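PDB 5C2V: hydrazine synthase subunit beta from Candidatus Kuenenia stuttgartiensis, which forms part of the hydrazine synthase complex, which condenses nitric oxide with ammonium into hydrazine, and may modulate passage of the hydroxylamine intermediate between active sites. Local coordinates for residues B[1-5]-B[32-36]; B[35-39]-B[50-56]; B[188-194]-B[206-211]; B[222-228]-B[252-256]. All coordinates share one frame; numbering follows the deposited sequence.

Contact 1 (B[1-5]-B[32-36])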
loop_
_atom_site.group_PDB
_atom_site.type_symbol
_atom_site.label_atom_id
_atom_site.label_comp_id
_atom_site.label_asym_id
_atom_site.label_seq_id
_atom_site.Cartn_x
_atom_site.Cartn_y
_atom_site.Cartn_z
ATOM N N GLY B 1 66.932 7.784 12.053
ATOM C CA GLY B 1 66.172 6.550 12.129
ATOM C C GLY B 1 65.777 6.027 10.762
ATOM O O GLY B 1 65.768 6.773 9.783
ATOM N N TYR B 2 65.438 4.744 10.697
ATOM C CA TYR B 2 65.124 4.099 9.428
ATOM C C TYR B 2 63.636 3.817 9.264
ATOM O O TYR B 2 62.950 3.461 10.224
ATOM C CB TYR B 2 65.906 2.791 9.293
ATOM C CG TYR B 2 67.403 2.980 9.251
ATOM C CD1 TYR B 2 67.978 3.925 8.414
ATOM C CD2 TYR B 2 68.240 2.223 10.059
ATOM C CE1 TYR B 2 69.344 4.104 8.374
ATOM C CE2 TYR B 2 69.608 2.397 10.028
ATOM C CZ TYR B 2 70.155 3.339 9.185
ATOM O OH TYR B 2 71.519 3.515 9.152
ATOM N N ILE B 3 63.144 3.980 8.040
ATOM C CA ILE B 3 61.788 3.571 7.705
ATOM C C ILE B 3 61.719 2.052 7.750
ATOM O O ILE B 3 62.617 1.365 7.259
ATOM C CB ILE B 3 61.353 4.092 6.319
ATOM C CG1 ILE B 3 61.174 5.610 6.361
ATOM C CG2 ILE B 3 60.059 3.428 5.867
ATOM C CD1 ILE B 3 60.620 6.198 5.084
ATOM N N GLN B 4 60.651 1.541 8.352
ATOM C CA GLN B 4 60.509 0.120 8.636
ATOM C C GLN B 4 60.699 -0.766 7.399
ATOM O O GLN B 4 60.086 -0.539 6.357
ATOM C CB GLN B 4 59.136 -0.137 9.262
ATOM C CG GLN B 4 58.870 -1.595 9.521
ATOM C CD GLN B 4 58.067 -2.240 8.420
ATOM O OE1 GLN B 4 57.286 -1.581 7.732
ATOM N NE2 GLN B 4 58.305 -3.526 8.201
ATOM N N GLY B 5 61.558 -1.777 7.528
ATOM C CA GLY B 5 61.829 -2.708 6.447
ATOM C C GLY B 5 62.789 -2.172 5.400
ATOM O O GLY B 5 63.049 -2.827 4.389
ATOM N N GLN B 32 58.354 4.423 15.898
ATOM C CA GLN B 32 58.844 3.303 15.107
ATOM C C GLN B 32 60.067 3.693 14.289
ATOM O O GLN B 32 61.037 2.939 14.205
ATOM C CB GLN B 32 57.742 2.777 14.184
ATOM C CG GLN B 32 58.096 1.473 13.492
ATOM C CD GLN B 32 57.139 1.125 12.372
ATOM O OE1 GLN B 32 56.728 1.990 11.597
ATOM N NE2 GLN B 32 56.775 -0.150 12.280
ATOM N N SER B 33 60.016 4.877 13.689
ATOM C CA SER B 33 61.104 5.351 12.846
ATOM C C SER B 33 62.138 6.133 13.650
ATOM O O SER B 33 63.189 6.500 13.131
ATOM C CB SER B 33 60.556 6.217 11.711
ATOM O OG SER B 33 59.598 5.508 10.945
ATOM N N GLY B 34 61.834 6.387 14.920
ATOM C CA GLY B 34 62.735 7.135 15.778
ATOM C C GLY B 34 63.559 6.255 16.697
ATOM O O GLY B 34 64.521 6.721 17.308
ATOM N N HIS B 35 63.177 4.982 16.788
ATOM C CA HIS B 35 63.850 4.009 17.647
ATOM C C HIS B 35 63.937 4.500 19.090
ATOM O O HIS B 35 64.935 4.274 19.777
ATOM C CB HIS B 35 65.248 3.695 17.108
ATOM C CG HIS B 35 65.266 3.352 15.650
ATOM N ND1 HIS B 35 65.008 2.081 15.181
ATOM C CD2 HIS B 35 65.505 4.113 14.559
ATOM C CE1 HIS B 35 65.089 2.076 13.864
ATOM N NE2 HIS B 35 65.391 3.297 13.459
ATOM N N SER B 36 62.882 5.173 19.540
ATOM C CA SER B 36 62.835 5.735 20.884
ATOM C C SER B 36 61.395 5.880 21.368
ATOM O O SER B 36 60.453 5.531 20.659
ATOM C CB SER B 36 63.540 7.092 20.921
ATOM O OG SER B 36 62.941 8.001 20.013
HETATM O O HOH W 1 61.374 1.326 12.319
#
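Y2 N donates to H35 NE2 at 3.1 Å. The bond is almost straight, 173° at the hydrogen, and the donor lies close to the imidazole plane. It fastens the N-terminal tail of the beta-propeller, residues 1-5, to the loop between strands 26-31 and 36-41 of one blade. H35 CG stands anti to its carbonyl carbon (chi1 -50°), which turns the ring toward the tail. Q56 N approaches the other ring nitrogen, ND1, and the ring sits between the two backbone N-H groups. G1 packs against the same ring edge as Y2 N, with its CA 3.5 Å from H35 CD2. That CA also makes a CA-H...O contact with S33 O. The tail thus meets both the ring and the backbone of the loop.

Further along, one water donates to Q32 O and, weakly, to Y2 O. It bridges two carbonyls that could not bond each other directly. Beyond it, the chains of Q4 and Q32 cross at a slant, Q4 CB and CG against the Q32 amide, with amide planes 24° apart. Their polar ends are held elsewhere: Q4 NE2 donates to R70 O of the gamma subunit, and Q32 NE2 to E58. The tail therefore joins the blade loop on one hand and a second subunit on the other. Q4 bends at chi2 (-97°), and its CG lies 3.8 Å from Q32 NE2.

Contact 2 (B[35-39]-B[50-56])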
loop_
_atom_site.group_PDB
_atom_site.type_symbol
_atom_site.label_atom_id
_atom_site.label_comp_id
_atom_site.label_asym_id
_atom_site.label_seq_id
_atom_site.Cartn_x
_atom_site.Cartn_y
_atom_site.Cartn_z
ATOM N N HIS B 35 63.177 4.982 16.788
ATOM C CA HIS B 35 63.850 4.009 17.647
ATOM C C HIS B 35 63.937 4.500 19.090
ATOM O O HIS B 35 64.935 4.274 19.777
ATOM C CB HIS B 35 65.248 3.695 17.108
ATOM C CG HIS B 35 65.266 3.352 15.650
ATOM N ND1 HIS B 35 65.008 2.081 15.181
ATOM C CD2 HIS B 35 65.505 4.113 14.559
ATOM C CE1 HIS B 35 65.089 2.076 13.864
ATOM N NE2 HIS B 35 65.391 3.297 13.459
ATOM N N SER B 36 62.882 5.173 19.540
ATOM C CA SER B 36 62.835 5.735 20.884
ATOM C C SER B 36 61.395 5.880 21.368
ATOM O O SER B 36 60.453 5.531 20.659
ATOM C CB SER B 36 63.540 7.092 20.921
ATOM O OG SER B 36 62.941 8.001 20.013
ATOM N N VAL B 37 61.233 6.399 22.581
ATOM C CA VAL B 37 59.911 6.615 23.159
ATOM C C VAL B 37 59.771 8.045 23.673
ATOM O O VAL B 37 60.584 8.509 24.470
ATOM C CB VAL B 37 59.623 5.630 24.312
ATOM C CG1 VAL B 37 58.315 5.985 25.002
ATOM C CG2 VAL B 37 59.588 4.198 23.797
ATOM N N THR B 38 58.734 8.736 23.212
ATOM C CA THR B 38 58.491 10.118 23.605
ATOM C C THR B 38 57.612 10.204 24.850
ATOM O O THR B 38 56.558 9.567 24.925
ATOM C CB THR B 38 57.823 10.913 22.464
ATOM O OG1 THR B 38 58.630 10.827 21.283
ATOM C CG2 THR B 38 57.653 12.374 22.853
ATOM N N PHE B 39 58.058 10.991 25.826
ATOM C CA PHE B 39 57.288 11.233 27.041
ATOM C C PHE B 39 56.522 12.545 26.922
ATOM O O PHE B 39 57.093 13.569 26.547
ATOM C CB PHE B 39 58.195 11.276 28.276
ATOM C CG PHE B 39 58.753 9.938 28.686
ATOM C CD1 PHE B 39 58.568 8.809 27.902
ATOM C CD2 PHE B 39 59.459 9.811 29.872
ATOM C CE1 PHE B 39 59.086 7.586 28.289
ATOM C CE2 PHE B 39 59.975 8.592 30.265
ATOM C CZ PHE B 39 59.788 7.478 29.473
ATOM N N GLU B 50 62.771 12.348 25.516
ATOM C CA GLU B 50 62.768 11.241 24.570
ATOM C C GLU B 50 63.785 10.190 25.009
ATOM O O GLU B 50 64.986 10.460 25.054
ATOM C CB GLU B 50 63.075 11.743 23.157
ATOM C CG GLU B 50 62.960 10.691 22.068
ATOM C CD GLU B 50 63.081 11.287 20.678
ATOM O OE1 GLU B 50 63.214 12.526 20.574
ATOM O OE2 GLU B 50 63.045 10.522 19.692
ATOM N N VAL B 51 63.303 8.993 25.326
ATOM C CA VAL B 51 64.161 7.935 25.848
ATOM C C VAL B 51 64.535 6.927 24.767
ATOM O O VAL B 51 63.665 6.324 24.140
ATOM C CB VAL B 51 63.487 7.189 27.014
ATOM C CG1 VAL B 51 64.392 6.079 27.529
ATOM C CG2 VAL B 51 63.134 8.158 28.130
ATOM N N ALA B 52 65.834 6.742 24.562
ATOM C CA ALA B 52 66.323 5.849 23.519
ATOM C C ALA B 52 66.116 4.379 23.873
ATOM O O ALA B 52 66.430 3.940 24.980
ATOM C CB ALA B 52 67.795 6.120 23.245
ATOM N N VAL B 53 65.577 3.629 22.918
ATOM C CA VAL B 53 65.410 2.187 23.049
ATOM C C VAL B 53 66.025 1.497 21.840
ATOM O O VAL B 53 66.671 2.139 21.011
ATOM C CB VAL B 53 63.931 1.777 23.175
ATOM C CG1 VAL B 53 63.350 2.263 24.495
ATOM C CG2 VAL B 53 63.129 2.299 21.993
ATOM N N ARG B 54 65.826 0.187 21.741
ATOM C CA ARG B 54 66.369 -0.582 20.628
ATOM C C ARG B 54 65.585 -0.320 19.343
ATOM O O ARG B 54 64.696 0.530 19.306
ATOM C CB ARG B 54 66.366 -2.076 20.954
ATOM C CG ARG B 54 67.013 -2.430 22.282
ATOM C CD ARG B 54 68.370 -1.764 22.437
ATOM N NE ARG B 54 69.010 -2.123 23.699
ATOM C CZ ARG B 54 70.061 -1.491 24.209
ATOM N NH1 ARG B 54 70.594 -0.461 23.565
ATOM N NH2 ARG B 54 70.579 -1.886 25.363
ATOM N N VAL B 55 65.932 -1.053 18.290
ATOM C CA VAL B 55 65.402 -0.800 16.954
ATOM C C VAL B 55 63.899 -1.070 16.813
ATOM O O VAL B 55 63.413 -2.145 17.168
ATOM C CB VAL B 55 66.154 -1.649 15.905
ATOM C CG1 VAL B 55 65.808 -1.195 14.498
ATOM C CG2 VAL B 55 67.656 -1.561 16.137
ATOM N N GLN B 56 63.186 -0.076 16.287
ATOM C CA GLN B 56 61.782 -0.200 15.882
ATOM C C GLN B 56 60.811 -0.594 17.007
ATOM O O GLN B 56 60.201 -1.664 16.956
ATOM C CB GLN B 56 61.686 -1.226 14.744
ATOM C CG GLN B 56 60.386 -1.215 13.974
ATOM C CD GLN B 56 60.431 -2.108 12.760
ATOM O OE1 GLN B 56 61.457 -2.229 12.092
ATOM N NE2 GLN B 56 59.317 -2.746 12.474
#
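V37 and V51 form an antiparallel hydrogen-bonded pair, with V37 N to V51 O and V51 N to V37 O both 2.9 Å. They join strands 36-41 and 46-52, a beta hairpin at one side of a propeller blade. The tightly packed face carries V37 and V51. V51 CG2 sits over a face of the F39 ring, 4.0 Å from the centroid, in a CH-pi contact. V53 CG1 approaches V37 CG2 nearby. Strands 68-73 and 78-83 of the next blade cover this layer, touching V37, V51 and V53.

The other face carries S36, T38, E50 and A52 and is looser. E50 and A52 are exposed there. S36 OG sits between its backbone N and carbonyl carbon (chi1 59°), which turns it to E50, and donates to OE2 on its anti lone pair. T38 OG1 bonds N31 instead.

Past A52 the regular pairing ends. V53 N still reaches H35 O, but at 3.3 Å. The chain then curves round the H35 side chain. Q56 N meets H35 ND1 at 3.0 Å, tilted 24° from the ring plane. V55 CG1 lies alongside the ring, 3.4 Å from H35 CE1. With backbone N-H groups directed at both ring nitrogens, a doubly protonated imidazole looks unlikely. A neutral ring has one bare nitrogen, so only one of the two can accept at a time; the other is probably just a close approach.

Contact 3 (B[188-194]-B[206-211]). With BET (trimethyl glycine), chain R.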
loop_
_atom_site.group_PDB
_atom_site.type_symbol
_atom_site.label_atom_id
_atom_site.label_comp_id
_atom_site.label_asym_id
_atom_site.label_seq_id
_atom_site.Cartn_x
_atom_site.Cartn_y
_atom_site.Cartn_z
ATOM N N GLU B 188 35.983 -15.807 8.387
ATOM C CA GLU B 188 36.174 -14.822 7.325
ATOM C C GLU B 188 36.777 -13.521 7.847
ATOM O O GLU B 188 36.236 -12.440 7.620
ATOM C CB GLU B 188 34.847 -14.544 6.614
ATOM C CG GLU B 188 34.274 -15.759 5.903
ATOM C CD GLU B 188 33.083 -15.418 5.031
ATOM O OE1 GLU B 188 32.647 -14.248 5.049
ATOM O OE2 GLU B 188 32.584 -16.321 4.325
ATOM N N SER B 189 37.898 -13.631 8.551
ATOM C CA SER B 189 38.576 -12.458 9.091
ATOM C C SER B 189 40.025 -12.370 8.626
ATOM O O SER B 189 40.643 -13.378 8.282
ATOM C CB SER B 189 38.529 -12.469 10.620
ATOM O OG SER B 189 39.290 -13.543 11.144
ATOM N N SER B 190 40.560 -11.155 8.618
ATOM C CA SER B 190 41.969 -10.931 8.323
ATOM C C SER B 190 42.438 -9.667 9.032
ATOM O O SER B 190 41.618 -8.833 9.416
ATOM C CB SER B 190 42.203 -10.821 6.814
ATOM O OG SER B 190 41.645 -9.626 6.293
ATOM N N ASN B 191 43.751 -9.533 9.204
ATOM C CA ASN B 191 44.332 -8.331 9.797
ATOM C C ASN B 191 43.798 -7.978 11.184
ATOM O O ASN B 191 43.287 -6.875 11.378
ATOM C CB ASN B 191 44.127 -7.128 8.871
ATOM C CG ASN B 191 44.670 -7.361 7.478
ATOM O OD1 ASN B 191 45.683 -8.036 7.300
ATOM N ND2 ASN B 191 44.001 -6.797 6.479
ATOM N N LEU B 192 43.895 -8.889 12.151
ATOM C CA LEU B 192 43.396 -8.544 13.476
ATOM C C LEU B 192 44.442 -7.652 14.130
ATOM O O LEU B 192 45.555 -8.097 14.415
ATOM C CB LEU B 192 43.183 -9.801 14.329
ATOM C CG LEU B 192 42.068 -10.830 14.112
ATOM C CD1 LEU B 192 42.030 -11.372 12.690
ATOM C CD2 LEU B 192 42.250 -11.974 15.099
ATOM N N ARG B 193 44.085 -6.393 14.369
ATOM C CA ARG B 193 45.044 -5.445 14.927
ATOM C C ARG B 193 45.015 -5.190 16.439
ATOM O O ARG B 193 45.962 -4.616 16.979
ATOM C CB ARG B 193 44.875 -4.109 14.203
ATOM C CG ARG B 193 45.208 -4.164 12.722
ATOM C CD ARG B 193 46.693 -4.415 12.515
ATOM N NE ARG B 193 46.935 -5.725 11.926
ATOM C CZ ARG B 193 47.261 -5.922 10.656
ATOM N NH1 ARG B 193 47.398 -4.890 9.833
ATOM N NH2 ARG B 193 47.442 -7.155 10.213
ATOM N N ASP B 194 43.953 -5.606 17.124
ATOM C CA ASP B 194 43.853 -5.336 18.561
ATOM C C ASP B 194 42.828 -6.226 19.266
ATOM O O ASP B 194 41.946 -6.797 18.626
ATOM C CB ASP B 194 43.515 -3.861 18.799
ATOM C CG ASP B 194 44.094 -3.333 20.100
ATOM O OD1 ASP B 194 44.465 -4.152 20.967
ATOM O OD2 ASP B 194 44.184 -2.096 20.253
ATOM N N VAL B 206 37.411 -7.065 19.155
ATOM C CA VAL B 206 38.522 -7.298 18.237
ATOM C C VAL B 206 38.282 -6.615 16.891
ATOM O O VAL B 206 37.311 -6.919 16.201
ATOM C CB VAL B 206 38.751 -8.807 17.998
ATOM C CG1 VAL B 206 39.787 -9.023 16.904
ATOM C CG2 VAL B 206 39.172 -9.501 19.288
ATOM N N THR B 207 39.169 -5.699 16.518
ATOM C CA THR B 207 39.067 -5.020 15.228
ATOM C C THR B 207 39.726 -5.833 14.119
ATOM O O THR B 207 40.833 -6.344 14.291
ATOM C CB THR B 207 39.711 -3.622 15.264
ATOM O OG1 THR B 207 40.950 -3.682 15.984
ATOM C CG2 THR B 207 38.787 -2.625 15.936
ATOM N N HIS B 208 39.046 -5.943 12.982
ATOM C CA HIS B 208 39.575 -6.704 11.855
ATOM C C HIS B 208 38.866 -6.371 10.547
ATOM O O HIS B 208 38.005 -5.491 10.495
ATOM C CB HIS B 208 39.463 -8.205 12.127
ATOM C CG HIS B 208 38.053 -8.702 12.191
ATOM N ND1 HIS B 208 37.354 -9.108 11.075
ATOM C CD2 HIS B 208 37.207 -8.856 13.240
ATOM C CE1 HIS B 208 36.142 -9.492 11.431
ATOM N NE2 HIS B 208 36.028 -9.349 12.739
ATOM N N GLN B 209 39.243 -7.086 9.493
ATOM C CA GLN B 209 38.613 -6.930 8.189
ATOM C C GLN B 209 38.004 -8.241 7.711
ATOM O O GLN B 209 38.466 -9.323 8.072
ATOM C CB GLN B 209 39.622 -6.426 7.154
ATOM C CG GLN B 209 39.930 -4.943 7.245
ATOM C CD GLN B 209 40.792 -4.461 6.095
ATOM O OE1 GLN B 209 41.787 -5.093 5.743
ATOM N NE2 GLN B 209 40.408 -3.339 5.498
ATOM N N THR B 210 36.956 -8.132 6.903
ATOM C CA THR B 210 36.353 -9.287 6.261
ATOM C C THR B 210 36.569 -9.215 4.758
ATOM O O THR B 210 35.945 -8.402 4.071
ATOM C CB THR B 210 34.843 -9.375 6.554
ATOM O OG1 THR B 210 34.623 -9.395 7.970
ATOM C CG2 THR B 210 34.240 -10.620 5.921
ATOM N N PRO B 211 37.469 -10.060 4.241
ATOM C CA PRO B 211 37.665 -10.199 2.799
ATOM C C PRO B 211 36.564 -11.044 2.184
ATOM O O PRO B 211 36.079 -11.956 2.855
ATOM C CB PRO B 211 39.024 -10.908 2.688
ATOM C CG PRO B 211 39.388 -11.355 4.098
ATOM C CD PRO B 211 38.220 -11.081 4.992
HETATM N N BET R . 30.384 -19.869 7.219
HETATM C CA BET R . 31.359 -18.698 7.206
HETATM C C BET R . 30.704 -17.428 7.975
HETATM O O BET R . 30.430 -16.465 7.216
HETATM O OXT BET R . 30.566 -17.576 9.212
HETATM C C1 BET R . 30.658 -20.787 6.046
HETATM C C2 BET R . 28.936 -19.389 7.109
HETATM C C3 BET R . 30.583 -20.708 8.470
#
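S190 and Q209 pair through their backbones, S190 N to Q209 O at 2.8 Å and Q209 N to S190 O at 2.9 Å. Beside them N191 ND2 donates to Q209 OE1 at 2.9 Å. The acceptor lies in the N191 amide plane, and the two amide planes are 37° apart. The next backbone bond, R193 N to T207 O, is longer at 3.3 Å. N191 has a positive phi of 56°, and the pairing slips by one residue here, which resembles a beta bulge. L192 CG packs on V206 CG1 at 4.0 Å, and L192 also lies along H208, its CD1 near H208 CB.

Strands 190-197 and 203-211 form an antiparallel hairpin, half of one four-stranded propeller blade. Strand 226-234 lies next in the sheet. H208 NE2 bonds T231 there, while ND1 makes a weak bond to Q209 O. At the gamma subunit, R193 forms a salt bridge to E69 of that chain as well as one to D161.

At the end of the hairpin, T210 CG2 packs on E188 CB at 4.0 Å. E188 extends beyond CG into the trimethyl glycine pocket, with its CD 3.6 Å from O of the ligand. R302 bonds E188 OE1 and R243 bonds the ligand, so arginines would offset the two neighbouring carboxylates.

Contact 4 (B[222-228]-B[252-256])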
loop_
_atom_site.group_PDB
_atom_site.type_symbol
_atom_site.label_atom_id
_atom_site.label_comp_id
_atom_site.label_asym_id
_atom_site.label_seq_id
_atom_site.Cartn_x
_atom_site.Cartn_y
_atom_site.Cartn_z
ATOM N N ASN B 222 29.529 -1.779 -2.135
ATOM C CA ASN B 222 28.914 -2.710 -1.195
ATOM C C ASN B 222 29.919 -3.678 -0.577
ATOM O O ASN B 222 29.580 -4.821 -0.277
ATOM C CB ASN B 222 27.793 -3.493 -1.880
ATOM C CG ASN B 222 26.534 -2.665 -2.068
ATOM O OD1 ASN B 222 26.473 -1.791 -2.933
ATOM N ND2 ASN B 222 25.512 -2.956 -1.273
ATOM N N GLY B 223 31.151 -3.211 -0.394
ATOM C CA GLY B 223 32.209 -4.013 0.196
ATOM C C GLY B 223 32.425 -5.353 -0.484
ATOM O O GLY B 223 32.512 -6.385 0.181
ATOM N N GLN B 224 32.511 -5.337 -1.811
ATOM C CA GLN B 224 32.663 -6.568 -2.583
ATOM C C GLN B 224 33.996 -7.257 -2.312
ATOM O O GLN B 224 34.097 -8.482 -2.369
ATOM C CB GLN B 224 32.531 -6.288 -4.083
ATOM C CG GLN B 224 32.683 -7.538 -4.938
ATOM C CD GLN B 224 33.263 -7.255 -6.304
ATOM O OE1 GLN B 224 33.084 -6.172 -6.854
ATOM N NE2 GLN B 224 33.975 -8.229 -6.855
ATOM N N VAL B 225 35.022 -6.465 -2.026
ATOM C CA VAL B 225 36.347 -7.007 -1.761
ATOM C C VAL B 225 36.603 -7.061 -0.261
ATOM O O VAL B 225 36.764 -8.139 0.313
ATOM C CB VAL B 225 37.444 -6.177 -2.450
ATOM C CG1 VAL B 225 38.816 -6.762 -2.155
ATOM C CG2 VAL B 225 37.197 -6.118 -3.951
ATOM N N PHE B 226 36.642 -5.893 0.370
ATOM C CA PHE B 226 36.827 -5.810 1.813
ATOM C C PHE B 226 35.691 -5.072 2.511
ATOM O O PHE B 226 35.193 -4.062 2.013
ATOM C CB PHE B 226 38.148 -5.114 2.146
ATOM C CG PHE B 226 39.333 -6.031 2.160
ATOM C CD1 PHE B 226 39.525 -6.920 3.204
ATOM C CD2 PHE B 226 40.263 -5.993 1.136
ATOM C CE1 PHE B 226 40.619 -7.761 3.222
ATOM C CE2 PHE B 226 41.359 -6.833 1.148
ATOM C CZ PHE B 226 41.537 -7.716 2.193
ATOM N N THR B 227 35.284 -5.590 3.664
ATOM C CA THR B 227 34.469 -4.825 4.598
ATOM C C THR B 227 35.268 -4.697 5.883
ATOM O O THR B 227 36.168 -5.491 6.132
ATOM C CB THR B 227 33.105 -5.481 4.888
ATOM O OG1 THR B 227 33.301 -6.729 5.563
ATOM C CG2 THR B 227 32.335 -5.714 3.598
ATOM N N ASN B 228 34.962 -3.691 6.689
ATOM C CA ASN B 228 35.700 -3.490 7.927
ATOM C C ASN B 228 34.816 -3.710 9.142
ATOM O O ASN B 228 33.728 -3.142 9.241
ATOM C CB ASN B 228 36.310 -2.098 7.946
ATOM C CG ASN B 228 37.255 -1.870 6.785
ATOM O OD1 ASN B 228 38.453 -2.132 6.886
ATOM N ND2 ASN B 228 36.722 -1.367 5.678
ATOM N N TYR B 252 33.308 3.831 4.383
ATOM C CA TYR B 252 33.941 2.687 5.030
ATOM C C TYR B 252 35.057 3.142 5.963
ATOM O O TYR B 252 35.657 4.191 5.742
ATOM C CB TYR B 252 34.498 1.721 3.976
ATOM C CG TYR B 252 33.442 1.089 3.094
ATOM C CD1 TYR B 252 32.783 1.832 2.126
ATOM C CD2 TYR B 252 33.114 -0.254 3.222
ATOM C CE1 TYR B 252 31.821 1.263 1.322
ATOM C CE2 TYR B 252 32.148 -0.833 2.420
ATOM C CZ TYR B 252 31.505 -0.069 1.472
ATOM O OH TYR B 252 30.545 -0.637 0.669
ATOM N N ASP B 253 35.353 2.357 6.997
ATOM C CA ASP B 253 36.491 2.687 7.843
ATOM C C ASP B 253 37.655 1.794 7.453
ATOM O O ASP B 253 37.700 0.637 7.843
ATOM C CB ASP B 253 36.154 2.473 9.323
ATOM C CG ASP B 253 35.220 3.528 9.875
ATOM O OD1 ASP B 253 35.319 4.694 9.451
ATOM O OD2 ASP B 253 34.387 3.191 10.743
ATOM N N GLY B 254 38.636 2.353 6.754
ATOM C CA GLY B 254 39.738 1.557 6.249
ATOM C C GLY B 254 40.679 1.079 7.333
ATOM O O GLY B 254 41.213 1.894 8.083
ATOM N N ASN B 255 40.905 -0.231 7.394
ATOM C CA ASN B 255 41.908 -0.803 8.288
ATOM C C ASN B 255 41.800 -0.321 9.736
ATOM O O ASN B 255 42.608 0.494 10.175
ATOM C CB ASN B 255 43.311 -0.498 7.755
ATOM C CG ASN B 255 43.496 -0.934 6.315
ATOM O OD1 ASN B 255 43.760 -0.115 5.436
ATOM N ND2 ASN B 255 43.366 -2.233 6.068
ATOM N N PRO B 256 40.779 -0.788 10.472
ATOM C CA PRO B 256 40.690 -0.422 11.891
ATOM C C PRO B 256 41.839 -1.042 12.684
ATOM O O PRO B 256 42.129 -2.221 12.485
ATOM C CB PRO B 256 39.340 -1.003 12.316
ATOM C CG PRO B 256 39.135 -2.165 11.396
ATOM C CD PRO B 256 39.729 -1.743 10.077
#
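N228 and Y252 carry most of this buried contact. N228 OD1 accepts N255 N at 3.1 Å. The donor stands above the carbonyl plane, 49° out of it, and the angle at the hydrogen is 140°. P256 CD packs on the same oxygen at 3.5 Å. N228 CG is anti to the carbonyl carbon (chi1 -59°), which aims the amide at the 252-256 loop. That loop leads into strand 256-261, the first of the next propeller blade, while N228 lies on strand 226-234.

Q209 NE2 also donates to N228 OD1, and N228 ND2 donates to S60 O of the gamma subunit. The amide is held at both ends, which fixes which end is oxygen.

Y252 lies at the other end, beside the turn at N222 and G223. Its OH is 2.9 Å from G223 N, but the bond is weak, with 116° at the hydrogen. Its CE2 packs on G223 CA at 3.9 Å.

R277 (salt bridge) and T279 take the D253 carboxylate, and D247 accepts from N228 N and D253 N. The contact buries an amide and a phenol at separate ends; the amide probably offsets its desolvation with several bonds, while the phenol has one weak bond across it.

Contacts 1 and 2 share H35 and S36 and meet through Q4, Q32 and Q56. Contacts 3 and 4 reach neighbouring strands of one sheet, and N228 joins them by accepting from Q209. The two pairs stand well apart: the centres of contacts 2 and 3 are about 29 Å from each other, on opposite sides of the chain's centre. Contacts 1 and 2 are partly buried, whereas 3 and 4 are wholly buried. Contacts 2 and 3 are hairpins with backbone ladders, apolar on one face in contact 2. Contacts 1 and 4 lack a ladder and rely on single side chains. Contacts 1, 3 and 4 all meet the gamma subunit.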